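PDB 7A03: M32 carboxypeptidase from Chitinophagaceae bacterium, which probably removes amino acids one at a time from the carboxyl end of peptides as a metal-dependent M32 carboxypeptidase. Local coordinates for residues Ile176-Glu179 with Val180-Leu184; Arg365-Ile368 with Glu369-Leu372; Leu382-Thr385 with Trp386-Tyr390; Ile409-His413 with Gly414-Tyr418. All coordinates share one frame; numbering follows the deposited sequence.

Interaction 1 of 4, residues Ile176-Glu179 with Val180-Leu184; sequences IFTE and VKTAL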
loop_
_atom_site.group_PDB
_atom_site.type_symbol
_atom_site.label_atom_id
_atom_site.label_comp_id
_atom_site.label_asym_id
_atom_site.label_seq_id
_atom_site.Cartn_x
_atom_site.Cartn_y
_atom_site.Cartn_z
ATOM N N ILE A 176 14.627 -5.385 -10.397
ATOM C CA ILE A 176 13.419 -6.102 -9.990
ATOM C C ILE A 176 12.424 -6.213 -11.142
ATOM O O ILE A 176 11.838 -7.279 -11.372
ATOM C CB ILE A 176 12.795 -5.449 -8.741
ATOM C CG1 ILE A 176 13.658 -5.767 -7.529
ATOM C CG2 ILE A 176 11.384 -5.966 -8.520
ATOM C CD1 ILE A 176 13.367 -4.913 -6.322
ATOM N N PHE A 177 12.196 -5.125 -11.873
ATOM C CA PHE A 177 11.165 -5.174 -12.901
ATOM C C PHE A 177 11.617 -5.926 -14.144
ATOM O O PHE A 177 10.777 -6.496 -14.848
ATOM C CB PHE A 177 10.619 -3.780 -13.225
ATOM C CG PHE A 177 9.711 -3.225 -12.155
ATOM C CD1 PHE A 177 8.497 -3.847 -11.858
ATOM C CD2 PHE A 177 10.070 -2.096 -11.442
ATOM C CE1 PHE A 177 7.658 -3.335 -10.862
ATOM C CE2 PHE A 177 9.236 -1.589 -10.442
ATOM C CZ PHE A 177 8.024 -2.215 -10.160
ATOM N N THR A 178 12.924 -5.963 -14.415
ATOM C CA THR A 178 13.420 -6.863 -15.443
ATOM C C THR A 178 13.142 -8.306 -15.059
ATOM O O THR A 178 12.764 -9.121 -15.911
ATOM C CB THR A 178 14.916 -6.621 -15.655
ATOM O OG1 THR A 178 15.115 -5.299 -16.171
ATOM C CG2 THR A 178 15.506 -7.643 -16.639
ATOM N N GLU A 179 13.295 -8.635 -13.771
ATOM C CA GLU A 179 12.924 -9.976 -13.325
ATOM C C GLU A 179 11.422 -10.218 -13.457
ATOM O O GLU A 179 10.998 -11.298 -13.884
ATOM C CB GLU A 179 13.417 -10.210 -11.897
ATOM C CG GLU A 179 14.909 -10.486 -11.816
ATOM C CD GLU A 179 15.540 -10.095 -10.487
ATOM O OE1 GLU A 179 14.848 -9.505 -9.631
ATOM O OE2 GLU A 179 16.738 -10.397 -10.293
ATOM N N VAL A 180 10.603 -9.235 -13.085
ATOM C CA VAL A 180 9.160 -9.349 -13.293
ATOM C C VAL A 180 8.863 -9.709 -14.744
ATOM O O VAL A 180 8.147 -10.679 -15.029
ATOM C CB VAL A 180 8.432 -8.059 -12.861
ATOM C CG1 VAL A 180 7.016 -8.036 -13.414
ATOM C CG2 VAL A 180 8.414 -7.927 -11.349
ATOM N N LYS A 181 9.428 -8.949 -15.683
ATOM C CA LYS A 181 9.182 -9.224 -17.095
ATOM C C LYS A 181 9.641 -10.631 -17.454
ATOM O O LYS A 181 8.841 -11.468 -17.902
ATOM C CB LYS A 181 9.880 -8.184 -17.976
ATOM C CG LYS A 181 9.571 -8.312 -19.467
ATOM C CD LYS A 181 10.550 -9.250 -20.175
ATOM C CE LYS A 181 9.901 -9.964 -21.350
ATOM N NZ LYS A 181 10.924 -10.580 -22.228
ATOM N N THR A 182 10.918 -10.925 -17.205
ATOM C CA THR A 182 11.511 -12.133 -17.774
ATOM C C THR A 182 10.986 -13.392 -17.107
ATOM O O THR A 182 11.039 -14.461 -17.712
ATOM C CB THR A 182 13.045 -12.113 -17.647
ATOM O OG1 THR A 182 13.423 -12.015 -16.278
ATOM C CG2 THR A 182 13.635 -10.925 -18.409
ATOM N N ALA A 183 10.459 -13.293 -15.886
ATOM C CA ALA A 183 9.974 -14.468 -15.183
ATOM C C ALA A 183 8.459 -14.605 -15.237
ATOM O O ALA A 183 7.954 -15.715 -15.404
ATOM C CB ALA A 183 10.431 -14.437 -13.721
ATOM N N LEU A 184 7.710 -13.508 -15.121
ATOM C CA LEU A 184 6.260 -13.620 -15.132
ATOM C C LEU A 184 5.669 -13.658 -16.534
ATOM O O LEU A 184 4.571 -14.200 -16.702
ATOM C CB LEU A 184 5.608 -12.495 -14.322
ATOM C CG LEU A 184 5.997 -12.441 -12.843
ATOM C CD1 LEU A 184 5.161 -11.362 -12.146
ATOM C CD2 LEU A 184 5.854 -13.786 -12.121
#

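Interaction 2 of 4, residues Arg365-Ile368 with Glu369-Leu372; sequences RYEI and EKGL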
loop_
_atom_site.group_PDB
_atom_site.type_symbol
_atom_site.label_atom_id
_atom_site.label_comp_id
_atom_site.label_asym_id
_atom_site.label_seq_id
_atom_site.Cartn_x
_atom_site.Cartn_y
_atom_site.Cartn_z
ATOM N N ARG A 365 3.664 1.727 -15.141
ATOM C CA ARG A 365 3.665 3.039 -14.503
ATOM C C ARG A 365 5.086 3.440 -14.139
ATOM O O ARG A 365 5.504 4.590 -14.368
ATOM C CB ARG A 365 2.733 3.030 -13.286
ATOM C CG ARG A 365 1.245 2.989 -13.679
ATOM C CD ARG A 365 0.389 2.343 -12.586
ATOM N NE ARG A 365 -1.043 2.320 -12.893
ATOM C CZ ARG A 365 -1.610 1.550 -13.828
ATOM N NH1 ARG A 365 -0.873 0.735 -14.568
ATOM N NH2 ARG A 365 -2.924 1.579 -14.024
ATOM N N TYR A 366 5.880 2.468 -13.674
ATOM C CA TYR A 366 7.251 2.787 -13.316
ATOM C C TYR A 366 8.006 3.293 -14.538
ATOM O O TYR A 366 8.613 4.379 -14.508
ATOM C CB TYR A 366 7.912 1.569 -12.662
ATOM C CG TYR A 366 9.400 1.649 -12.539
ATOM C CD1 TYR A 366 10.004 2.426 -11.560
ATOM C CD2 TYR A 366 10.213 0.929 -13.406
ATOM C CE1 TYR A 366 11.370 2.500 -11.469
ATOM C CE2 TYR A 366 11.600 0.993 -13.309
ATOM C CZ TYR A 366 12.162 1.786 -12.328
ATOM O OH TYR A 366 13.525 1.873 -12.196
ATOM N N GLU A 367 7.888 2.579 -15.664
ATOM C CA GLU A 367 8.692 2.987 -16.809
ATOM C C GLU A 367 8.246 4.354 -17.286
ATOM O O GLU A 367 9.081 5.234 -17.555
ATOM C CB GLU A 367 8.648 1.957 -17.941
ATOM C CG GLU A 367 9.056 0.539 -17.537
ATOM C CD GLU A 367 10.525 0.390 -17.152
ATOM O OE1 GLU A 367 11.345 1.273 -17.489
ATOM O OE2 GLU A 367 10.859 -0.632 -16.509
ATOM N N ILE A 368 6.932 4.586 -17.276
ATOM C CA ILE A 368 6.426 5.859 -17.757
ATOM C C ILE A 368 6.886 6.971 -16.837
ATOM O O ILE A 368 7.409 7.998 -17.295
ATOM C CB ILE A 368 4.897 5.802 -17.908
ATOM C CG1 ILE A 368 4.533 5.034 -19.176
ATOM C CG2 ILE A 368 4.296 7.208 -17.904
ATOM C CD1 ILE A 368 3.079 4.709 -19.284
ATOM N N GLU A 369 6.780 6.755 -15.519
ATOM C CA GLU A 369 7.192 7.820 -14.619
ATOM C C GLU A 369 8.665 8.098 -14.795
ATOM O O GLU A 369 9.085 9.266 -14.859
ATOM C CB GLU A 369 6.871 7.483 -13.167
ATOM C CG GLU A 369 5.417 7.668 -12.834
ATOM C CD GLU A 369 5.111 7.396 -11.395
ATOM O OE1 GLU A 369 6.065 7.253 -10.601
ATOM O OE2 GLU A 369 3.915 7.324 -11.062
ATOM N N LYS A 370 9.451 7.035 -14.980
ATOM C CA LYS A 370 10.889 7.211 -15.077
ATOM C C LYS A 370 11.226 8.033 -16.306
ATOM O O LYS A 370 12.129 8.876 -16.262
ATOM C CB LYS A 370 11.569 5.840 -15.111
ATOM C CG LYS A 370 13.088 5.893 -15.174
ATOM C CD LYS A 370 13.699 4.491 -15.141
ATOM C CE LYS A 370 13.000 3.559 -16.114
ATOM N NZ LYS A 370 13.785 2.320 -16.365
ATOM N N GLY A 371 10.452 7.851 -17.384
ATOM C CA GLY A 371 10.683 8.623 -18.589
ATOM C C GLY A 371 10.140 10.029 -18.494
ATOM O O GLY A 371 10.725 10.958 -19.059
ATOM N N LEU A 372 9.030 10.211 -17.777
ATOM C CA LEU A 372 8.485 11.557 -17.631
ATOM C C LEU A 372 9.438 12.430 -16.837
ATOM O O LEU A 372 9.633 13.611 -17.158
ATOM C CB LEU A 372 7.118 11.508 -16.952
ATOM C CG LEU A 372 5.953 10.945 -17.776
ATOM C CD1 LEU A 372 4.713 10.817 -16.906
ATOM C CD2 LEU A 372 5.656 11.809 -19.000
#

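Interaction 3 of 4, residues Leu382-Thr385 with Trp386-Tyr390; sequences LNKT and WNDYY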
loop_
_atom_site.group_PDB
_atom_site.type_symbol
_atom_site.label_atom_id
_atom_site.label_comp_id
_atom_site.label_asym_id
_atom_site.label_seq_id
_atom_site.Cartn_x
_atom_site.Cartn_y
_atom_site.Cartn_z
ATOM N N LEU A 382 0.462 10.899 -24.295
ATOM C CA LEU A 382 0.788 9.873 -23.312
ATOM C C LEU A 382 -0.195 8.712 -23.368
ATOM O O LEU A 382 0.158 7.584 -23.003
ATOM C CB LEU A 382 0.839 10.488 -21.917
ATOM C CG LEU A 382 1.445 9.613 -20.818
ATOM C CD1 LEU A 382 2.901 9.315 -21.125
ATOM C CD2 LEU A 382 1.307 10.280 -19.474
ATOM N N ASN A 383 -1.429 8.962 -23.817
ATOM C CA ASN A 383 -2.395 7.875 -23.937
ATOM C C ASN A 383 -1.915 6.818 -24.926
ATOM O O ASN A 383 -2.059 5.618 -24.675
ATOM C CB ASN A 383 -3.769 8.421 -24.326
ATOM C CG ASN A 383 -3.732 9.212 -25.614
ATOM O OD1 ASN A 383 -2.765 9.917 -25.895
ATOM N ND2 ASN A 383 -4.788 9.094 -26.411
ATOM N N LYS A 384 -1.317 7.241 -26.043
ATOM C CA LYS A 384 -0.783 6.274 -26.997
ATOM C C LYS A 384 0.366 5.476 -26.391
ATOM O O LYS A 384 0.445 4.254 -26.571
ATOM C CB LYS A 384 -0.337 6.978 -28.282
ATOM C CG LYS A 384 0.138 6.012 -29.359
ATOM C CD LYS A 384 1.197 6.611 -30.263
ATOM C CE LYS A 384 2.393 5.680 -30.415
ATOM N NZ LYS A 384 2.155 4.606 -31.420
ATOM N N THR A 385 1.264 6.154 -25.672
ATOM C CA THR A 385 2.365 5.471 -24.998
ATOM C C THR A 385 1.836 4.416 -24.034
ATOM O O THR A 385 2.286 3.257 -24.036
ATOM C CB THR A 385 3.185 6.518 -24.240
ATOM O OG1 THR A 385 3.691 7.485 -25.174
ATOM C CG2 THR A 385 4.336 5.875 -23.499
ATOM N N TRP A 386 0.884 4.821 -23.195
ATOM C CA TRP A 386 0.244 3.924 -22.243
ATOM C C TRP A 386 -0.350 2.715 -22.956
ATOM O O TRP A 386 -0.092 1.566 -22.580
ATOM C CB TRP A 386 -0.844 4.711 -21.509
ATOM C CG TRP A 386 -1.608 3.951 -20.483
ATOM C CD1 TRP A 386 -2.626 3.063 -20.696
ATOM C CD2 TRP A 386 -1.440 4.031 -19.065
ATOM N NE1 TRP A 386 -3.088 2.575 -19.505
ATOM C CE2 TRP A 386 -2.382 3.157 -18.483
ATOM C CE3 TRP A 386 -0.578 4.754 -18.230
ATOM C CZ2 TRP A 386 -2.483 2.978 -17.105
ATOM C CZ3 TRP A 386 -0.681 4.584 -16.859
ATOM C CH2 TRP A 386 -1.629 3.700 -16.310
ATOM N N ASN A 387 -1.149 2.965 -23.997
ATOM C CA ASN A 387 -1.819 1.872 -24.692
ATOM C C ASN A 387 -0.816 0.917 -25.322
ATOM O O ASN A 387 -1.021 -0.303 -25.303
ATOM C CB ASN A 387 -2.776 2.428 -25.745
ATOM C CG ASN A 387 -3.866 3.308 -25.144
ATOM O OD1 ASN A 387 -4.016 3.406 -23.921
ATOM N ND2 ASN A 387 -4.634 3.956 -26.010
ATOM N N ASP A 388 0.279 1.450 -25.888
ATOM C CA ASP A 388 1.317 0.596 -26.457
ATOM C C ASP A 388 1.952 -0.282 -25.388
ATOM O O ASP A 388 2.180 -1.478 -25.615
ATOM C CB ASP A 388 2.381 1.449 -27.148
ATOM C CG ASP A 388 1.885 2.075 -28.434
ATOM O OD1 ASP A 388 0.826 1.648 -28.953
ATOM O OD2 ASP A 388 2.559 3.007 -28.924
ATOM N N TYR A 389 2.246 0.297 -24.216
ATOM C CA TYR A 389 2.797 -0.493 -23.114
ATOM C C TYR A 389 1.839 -1.615 -22.723
ATOM O O TYR A 389 2.247 -2.773 -22.528
ATOM C CB TYR A 389 3.060 0.426 -21.911
ATOM C CG TYR A 389 4.468 0.997 -21.812
ATOM C CD1 TYR A 389 5.535 0.204 -21.413
ATOM C CD2 TYR A 389 4.720 2.333 -22.097
ATOM C CE1 TYR A 389 6.819 0.724 -21.317
ATOM C CE2 TYR A 389 6.003 2.862 -22.003
ATOM C CZ TYR A 389 7.045 2.048 -21.614
ATOM O OH TYR A 389 8.317 2.564 -21.513
ATOM N N TYR A 390 0.553 -1.286 -22.603
ATOM C CA TYR A 390 -0.422 -2.296 -22.214
ATOM C C TYR A 390 -0.521 -3.409 -23.250
ATOM O O TYR A 390 -0.619 -4.590 -22.894
ATOM C CB TYR A 390 -1.783 -1.659 -21.953
ATOM C CG TYR A 390 -1.984 -1.371 -20.488
ATOM C CD1 TYR A 390 -1.298 -0.340 -19.868
ATOM C CD2 TYR A 390 -2.840 -2.150 -19.714
ATOM C CE1 TYR A 390 -1.468 -0.070 -18.507
ATOM C CE2 TYR A 390 -3.014 -1.899 -18.354
ATOM C CZ TYR A 390 -2.329 -0.843 -17.758
ATOM O OH TYR A 390 -2.496 -0.579 -16.402
#

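Interaction 4 of 4, residues Ile409-His413 with Gly414-Tyr418; sequences IHWSH and GSFGY. With GOL (glycerol), chain C.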
loop_
_atom_site.group_PDB
_atom_site.type_symbol
_atom_site.label_atom_id
_atom_site.label_comp_id
_atom_site.label_asym_id
_atom_site.label_seq_id
_atom_site.Cartn_x
_atom_site.Cartn_y
_atom_site.Cartn_z
ATOM N N ILE A 409 -5.599 7.890 -9.944
ATOM C CA ILE A 409 -5.610 9.279 -9.483
ATOM C C ILE A 409 -4.236 9.803 -9.100
ATOM O O ILE A 409 -4.076 11.021 -8.942
ATOM C CB ILE A 409 -6.571 9.388 -8.283
ATOM C CG1 ILE A 409 -7.022 10.838 -8.057
ATOM C CG2 ILE A 409 -5.933 8.797 -7.023
ATOM C CD1 ILE A 409 -8.180 10.962 -7.050
ATOM N N HIS A 410 -3.234 8.923 -8.997
ATOM C CA HIS A 410 -1.989 9.266 -8.313
ATOM C C HIS A 410 -1.339 10.506 -8.910
ATOM O O HIS A 410 -0.937 11.422 -8.178
ATOM C CB HIS A 410 -1.035 8.064 -8.310
ATOM C CG HIS A 410 -1.581 6.868 -7.589
ATOM N ND1 HIS A 410 -2.772 6.266 -7.936
ATOM C CD2 HIS A 410 -1.098 6.162 -6.539
ATOM C CE1 HIS A 410 -3.000 5.244 -7.131
ATOM N NE2 HIS A 410 -1.998 5.159 -6.273
ATOM N N TRP A 411 -1.263 10.574 -10.241
ATOM C CA TRP A 411 -0.549 11.665 -10.889
ATOM C C TRP A 411 -1.230 13.001 -10.635
ATOM O O TRP A 411 -0.554 14.015 -10.436
ATOM C CB TRP A 411 -0.417 11.395 -12.387
ATOM C CG TRP A 411 0.499 10.237 -12.693
ATOM C CD1 TRP A 411 1.415 9.674 -11.853
ATOM C CD2 TRP A 411 0.598 9.528 -13.924
ATOM N NE1 TRP A 411 2.069 8.637 -12.480
ATOM C CE2 TRP A 411 1.592 8.536 -13.760
ATOM C CE3 TRP A 411 -0.057 9.628 -15.153
ATOM C CZ2 TRP A 411 1.944 7.659 -14.781
ATOM C CZ3 TRP A 411 0.294 8.754 -16.164
ATOM C CH2 TRP A 411 1.278 7.782 -15.969
ATOM N N SER A 412 -2.570 13.020 -10.623
ATOM C CA SER A 412 -3.275 14.267 -10.324
ATOM C C SER A 412 -3.002 14.750 -8.907
ATOM O O SER A 412 -3.141 15.950 -8.632
ATOM C CB SER A 412 -4.781 14.121 -10.580
ATOM O OG SER A 412 -5.426 13.379 -9.565
ATOM N N HIS A 413 -2.602 13.852 -8.010
ATOM C CA HIS A 413 -2.261 14.215 -6.643
ATOM C C HIS A 413 -0.813 14.638 -6.501
ATOM O O HIS A 413 -0.412 15.051 -5.403
ATOM C CB HIS A 413 -2.446 13.016 -5.717
ATOM C CG HIS A 413 -3.866 12.722 -5.359
ATOM N ND1 HIS A 413 -4.241 11.530 -4.776
ATOM C CD2 HIS A 413 -4.996 13.467 -5.456
ATOM C CE1 HIS A 413 -5.543 11.544 -4.549
ATOM N NE2 HIS A 413 -6.024 12.706 -4.952
ATOM N N GLY A 414 -0.023 14.513 -7.564
ATOM C CA GLY A 414 1.399 14.757 -7.502
ATOM C C GLY A 414 2.200 13.604 -6.949
ATOM O O GLY A 414 3.364 13.794 -6.592
ATOM N N SER A 415 1.609 12.407 -6.878
ATOM C CA SER A 415 2.254 11.255 -6.253
ATOM C C SER A 415 3.040 10.486 -7.310
ATOM O O SER A 415 2.575 9.506 -7.897
ATOM C CB SER A 415 1.250 10.381 -5.507
ATOM O OG SER A 415 0.302 11.155 -4.780
ATOM N N PHE A 416 4.251 10.974 -7.566
ATOM C CA PHE A 416 5.210 10.341 -8.462
ATOM C C PHE A 416 6.241 9.610 -7.613
ATOM O O PHE A 416 6.756 10.160 -6.634
ATOM C CB PHE A 416 5.890 11.396 -9.348
ATOM C CG PHE A 416 5.026 11.874 -10.491
ATOM C CD1 PHE A 416 3.947 12.715 -10.260
ATOM C CD2 PHE A 416 5.274 11.448 -11.791
ATOM C CE1 PHE A 416 3.152 13.152 -11.307
ATOM C CE2 PHE A 416 4.483 11.882 -12.842
ATOM C CZ PHE A 416 3.419 12.723 -12.599
ATOM N N GLY A 417 6.568 8.382 -8.014
ATOM C CA GLY A 417 7.407 7.514 -7.226
ATOM C C GLY A 417 6.649 6.628 -6.260
ATOM O O GLY A 417 7.285 5.899 -5.488
ATOM N N TYR A 418 5.313 6.654 -6.293
ATOM C CA TYR A 418 4.450 5.927 -5.369
ATOM C C TYR A 418 4.179 4.506 -5.851
ATOM O O TYR A 418 4.270 3.546 -5.079
ATOM C CB TYR A 418 3.122 6.690 -5.230
ATOM C CG TYR A 418 2.214 6.250 -4.098
ATOM C CD1 TYR A 418 1.532 5.043 -4.142
ATOM C CD2 TYR A 418 2.008 7.075 -2.998
ATOM C CE1 TYR A 418 0.691 4.654 -3.106
ATOM C CE2 TYR A 418 1.173 6.698 -1.963
ATOM C CZ TYR A 418 0.527 5.491 -2.018
ATOM O OH TYR A 418 -0.299 5.129 -0.979
HETATM C C1 GOL C . -1.926 8.598 -3.767
HETATM O O1 GOL C . -1.999 9.716 -4.596
HETATM C C2 GOL C . -3.281 7.869 -3.894
HETATM O O2 GOL C . -4.312 8.633 -3.356
HETATM C C3 GOL C . -3.104 6.524 -3.138
HETATM O O3 GOL C . -4.296 5.813 -3.320
#

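Interaction 1 of 4, residues Ile176-Glu179 with Val180-Leu184
V180, K181, T182 and A183 give their backbone N-H groups to the carbonyls of I176, F177, T178 and E179, the regular four-residue spacing of helix 170-192. Three of these bonds are fairly straight; the one from A183 N to E179 O is more bent, at 144°. T178 O has two donors: T182 N at 2.9 Å and T182 OG1 at 3.0 Å, reaching it from opposite faces of the carbonyl plane. The hydroxyl gets there because OG1 sits between the backbone N and the carbonyl carbon of its own residue (chi1 59°). T182 CG2 then approaches T178 CG2 at 4.2 Å, while T178 OG1 turns back to D174 O, one helical turn earlier. On the buried side, F177 and V180 point the same way, and V180 CG2 touches F177 CD1 at 4.1 Å, oblique to the ring. F177 also stacks on Y366 of helix 358-374, and I176 and V180 pack against F427 of helix 420-439. The chemistry is that of an amphipathic helix: both exposed threonine hydroxyls are satisfied by carbonyls of their own helix, whereas the inward-facing residues carry apolar packing.

Interaction 2 of 4, residues Arg365-Ile368 with Glu369-Leu372
K370 slants past the hydroxyl end of Y366, its CD 3.9 Å from Y366 OH. The chain is extended to CD and then bends (chi3 47°), which carries the ammonium group back past the ring toward E367. K370 NZ stands oblique to the ring, 4.0 Å from Y366 CE2, and forms a salt bridge of 2.9 Å with E367 OE1. It meets that oxygen on the syn side, 22° out of the carboxylate plane. E367 bends too (chi2 -67°), which brings its carboxylate alongside the lysine, three residues on along the helix. D174 is a second carboxylate partner of K370 NZ, and its OD1 also bonds Y366 OH, tying lysine and tyrosine to one acceptor. With a leucine in its place, E367 and D174 would probably be left without the cation they share and the Y366 ring would lose part of its neighbour. On another side of the helix the contact is apolar: I368 CG2 meets L372 CD1 at 3.8 Å, both side chains pointing the same way. E369 CG packs 3.4 Å from R365 O, while its OE1 reaches Y157 OH. R365 leads away to a salt bridge with D408 and a cation-pi contact with F419. Residues 365-372 form a buried part of helix 358-374: Y366 and K370 pack on V170 of helix 170-192, while R365 and I368 on another flank meet W386 of helix 382-394.

Interaction 3 of 4, residues Leu382-Thr385 with Trp386-Tyr390
K384 and D388, one turn apart on helix 382-394, slant across each other so that the lysine end lies beside a single carboxylate oxygen. K384 NZ is 3.0 Å from D388 OD2, a salt bridge whose hydrogen bond is weak, and K384 CE is almost as near to the same oxygen at 3.1 Å. The lysine is bent in its outer half, at chi3 and again at chi4 (81°), which brings its end round to the aspartate. T385 and Y389 are instead side by side and point the same way. The methyl T385 CG2 lies at the tyrosine edge, in the ring plane, 3.8 Å from CE2 of Y389. T385 O approaches the same edge near the plane, 3.2 Å from Y389 CD2, while also accepting the Y389 backbone N-H. N387 is folded against its preceding turn: its amide carbon CG rests 3.0 Å from N383 O, but neither amide end makes a bond there, and the carbonyl is satisfied by N387 N. On the inner side, Y390 CE1 lies over one face of the W386 indole, 3.0 Å above its plane and toward the rim. Y390 OH goes on to H361 and R365, and L382 packs on Y129 and L136 of helix 129-150. The pattern is that of an amphipathic helix near the protein surface, the lysine-aspartate pair outside, L382, W386 and Y390 buried against the neighbouring helices, and Y389 at the border beside helix 358-374.

Interaction 4 of 4, residues Ile409-His413 with Gly414-Tyr418
H413 and S415 hold the glycerol between them: its O1 lies 2.9 Å from H413 ND1 and 2.7 Å from S415 OG, hydrogen-bonded to both. A weak bond runs from H413 ND1 to glycerol O2. The carbons of the ligand, probably from the crystallisation liquor, sit against rings, C2 over a face of H410 and C1 over a face of Y418. These rings form an offset edge-to-face pair, the H410 edge toward the tyrosine face, with centroids 5.3 Å apart, planes at 69° and H410 CD2 3.7 Å from Y418 CD1. With an alanine in place of H410, a gap would probably open beside the glycerol, the Y418 face would lose its edge partner and Y422 OH, bonded to H410 NE2, would lose its mate. Backbone bonds fix the turn that carries these residues. H410 O accepts S415 N at 3.0 Å and also H413 N, the two arriving from opposite faces of the carbonyl plane, while G414 N bonds W411 O. G414 has positive phi (81°), which favours glycine, since a CB would clash with H413 O; S415 centres an inverse gamma turn. On the side of E369, W411 and F416 make an offset stack, the centroids of the indole five-membered ring and the F416 ring 4.4 Å apart and the planes tilted by 15°. W411 NE1 bonds E369 of helix 358-374. The loop lies between helices 382-394 and 420-439; its W411 and F416 pack on helix 129-150 through L136 and M139, and F416 also meets L160 of helix 157-164.

Helix 358-374 is the hub. Interaction 2 touches interaction 1 through F177 CD2 and Y366 CD2, 3.6 Å apart, and interaction 3 where R365 NH1 reaches Y390 OH at 2.8 Å. Interaction 2 also meets interaction 4, where E369 OE1 probably accepts a hydrogen bond from G417 N at 2.9 Å. Interactions 3 and 4 meet in packing, W386 CZ3 being 3.9 Å from W411 CH2, whereas interaction 1 stays about 9 Å from interaction 4 at nearest atoms. Of the four, only interaction 4 lines the glycerol site. The probable metal-binding HExxH motif of this family (H267, E268, H271) lies on helix 258-277, which carries none of the four contacts, with no metal bound to it here.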